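Local coordinates for attaching and effacing protein, pathogenesis factor (Escherichia coli, PDB 4E9L) that probably mediates attachment of the bacterium to host cells, as an adhesin of the intimin/invasin family built in part from immunoglobulin-like domains, at residues A91-T97 and D177-A183. Residues are numbered along the deposited sequence; the frame is centred on the assembly and turned at random.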
loop_
_atom_site.group_PDB
_atom_site.type_symbol
_atom_site.label_atom_id
_atom_site.label_comp_id
_atom_site.label_asym_id
_atom_site.label_seq_id
_atom_site.Cartn_x
_atom_site.Cartn_y
_atom_site.Cartn_z
ATOM N N ALA A 91 0.457 -15.626 -47.870
ATOM C CA ALA A 91 0.435 -15.021 -46.519
ATOM C C ALA A 91 0.890 -13.559 -46.490
ATOM O O ALA A 91 0.308 -12.772 -45.750
ATOM C CB ALA A 91 1.266 -15.832 -45.541
ATOM N N ALA A 92 1.921 -13.190 -47.280
ATOM C CA ALA A 92 2.424 -11.799 -47.315
ATOM C C ALA A 92 1.361 -10.776 -47.802
ATOM O O ALA A 92 1.433 -9.602 -47.431
ATOM C CB ALA A 92 3.690 -11.712 -48.164
ATOM N N HIS A 93 0.356 -11.219 -48.574
ATOM C CA HIS A 93 -0.714 -10.318 -49.033
ATOM C C HIS A 93 -2.011 -10.446 -48.191
ATOM O O HIS A 93 -3.004 -9.770 -48.462
ATOM C CB HIS A 93 -1.029 -10.573 -50.507
ATOM C CG HIS A 93 0.072 -10.152 -51.418
ATOM N ND1 HIS A 93 1.250 -10.879 -51.507
ATOM C CD2 HIS A 93 0.150 -9.090 -52.250
ATOM C CE1 HIS A 93 2.005 -10.230 -52.381
ATOM N NE2 HIS A 93 1.378 -9.164 -52.875
ATOM N N SER A 94 -2.000 -11.321 -47.206
ATOM C CA SER A 94 -3.169 -11.616 -46.385
ATOM C C SER A 94 -3.039 -11.009 -45.007
ATOM O O SER A 94 -1.918 -10.821 -44.503
ATOM C CB SER A 94 -3.368 -13.128 -46.300
ATOM O OG SER A 94 -3.568 -13.668 -47.596
ATOM N N SER A 95 -4.183 -10.705 -44.382
ATOM C CA SER A 95 -4.151 -10.102 -43.054
ATOM C C SER A 95 -5.264 -10.599 -42.147
ATOM O O SER A 95 -6.228 -11.258 -42.588
ATOM C CB SER A 95 -4.204 -8.577 -43.183
ATOM O OG SER A 95 -5.442 -8.222 -43.777
ATOM N N ILE A 96 -5.142 -10.258 -40.874
ATOM C CA ILE A 96 -6.156 -10.625 -39.893
ATOM C C ILE A 96 -6.415 -9.454 -38.942
ATOM O O ILE A 96 -5.466 -8.807 -38.469
ATOM C CB ILE A 96 -5.835 -11.968 -39.163
ATOM C CG1 ILE A 96 -6.961 -12.321 -38.138
ATOM C CG2 ILE A 96 -4.416 -11.950 -38.515
ATOM C CD1 ILE A 96 -7.043 -13.713 -37.668
ATOM N N THR A 97 -7.701 -9.247 -38.629
ATOM C CA THR A 97 -8.183 -8.234 -37.691
ATOM C C THR A 97 -9.040 -8.895 -36.616
ATOM O O THR A 97 -9.799 -9.824 -36.909
ATOM C CB THR A 97 -8.960 -7.142 -38.500
ATOM O OG1 THR A 97 -8.007 -6.403 -39.272
ATOM C CG2 THR A 97 -9.738 -6.155 -37.627
ATOM N N ASP A 177 1.413 -20.248 -41.335
ATOM C CA ASP A 177 0.800 -18.923 -41.178
ATOM C C ASP A 177 0.112 -18.519 -42.486
ATOM O O ASP A 177 0.678 -18.689 -43.576
ATOM C CB ASP A 177 1.845 -17.858 -40.809
ATOM C CG ASP A 177 2.507 -18.013 -39.458
ATOM O OD1 ASP A 177 1.948 -18.736 -38.593
ATOM O OD2 ASP A 177 3.512 -17.323 -39.220
ATOM N N ALA A 178 -1.132 -18.046 -42.365
ATOM C CA ALA A 178 -1.933 -17.654 -43.507
ATOM C C ALA A 178 -2.239 -16.139 -43.565
ATOM O O ALA A 178 -3.107 -15.706 -44.330
ATOM C CB ALA A 178 -3.200 -18.499 -43.573
ATOM N N ALA A 179 -1.469 -15.338 -42.791
ATOM C CA ALA A 179 -1.520 -13.876 -42.797
ATOM C C ALA A 179 -0.110 -13.370 -42.524
ATOM O O ALA A 179 0.697 -14.110 -41.963
ATOM C CB ALA A 179 -2.490 -13.356 -41.735
ATOM N N ALA A 180 0.192 -12.124 -42.921
ATOM C CA ALA A 180 1.534 -11.536 -42.768
ATOM C C ALA A 180 1.913 -11.411 -41.305
ATOM O O ALA A 180 3.049 -11.695 -40.949
ATOM C CB ALA A 180 1.593 -10.170 -43.451
ATOM N N ASN A 181 0.967 -11.007 -40.458
ATOM C CA ASN A 181 1.201 -10.878 -39.013
ATOM C C ASN A 181 -0.031 -11.330 -38.246
ATOM O O ASN A 181 -1.124 -11.286 -38.796
ATOM C CB ASN A 181 1.563 -9.432 -38.655
ATOM C CG ASN A 181 2.959 -9.080 -39.094
ATOM O OD1 ASN A 181 3.940 -9.731 -38.724
ATOM N ND2 ASN A 181 3.067 -8.114 -39.970
ATOM N N ALA A 182 0.136 -11.751 -36.976
ATOM C CA ALA A 182 -0.990 -12.153 -36.146
ATOM C C ALA A 182 -1.710 -10.871 -35.723
ATOM O O ALA A 182 -1.085 -9.813 -35.703
ATOM C CB ALA A 182 -0.482 -12.876 -34.904
ATOM N N ALA A 183 -3.013 -10.954 -35.412
ATOM C CA ALA A 183 -3.789 -9.821 -34.901
ATOM C C ALA A 183 -3.613 -9.871 -33.391
ATOM O O ALA A 183 -3.559 -10.967 -32.812
ATOM C CB ALA A 183 -5.264 -9.978 -35.255
HETATM O O HOH W 1 -2.488 -9.239 -39.904
#
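Backbone amides at the edge of a beta sandwich can be satisfied without strand pairing, directly or through water, as 91-97 and 177-183 illustrate. Segment 91-97 opens with a type I beta turn over A91 to S94, closed by S94 N donating to A91 O at 3.1 Å. The methyl of A91 packs on the backbone of D177 and A178, CB lying 3.5 Å from D177 O. A91 O also comes within 2.9 Å of A180 N, but at a poor angle; that amide is spent instead on S94 O, 2.9 Å away and nearly linear at 166°, the one direct hydrogen bond between the segments. The same S94 O receives a CH contact from A179 CA at 3.5 Å, while S94 OG turns outside the pair, to D90 O and K116 N. S95 and I96 lie on edge strand 95-99, paired with strand 108-114 in one sheet of an invasin domain 3 module, an immunoglobulin-like sandwich; 177-183 spans the loop joining strands 176-177 and 183-187 of the facing sheet. I96 points inward across this gap. Its CG2 touches A179 CB at 4.0 Å and A183 CB at 3.9 Å, and other I96 contacts reach V169 and P171 on strand 165-173. Beside it a water accepts from I96 N (3.0 Å) and donates to N181 O (2.7 Å), bridging strand to loop. T97 directs its side chain away and presents its main chain to the A183 methyl.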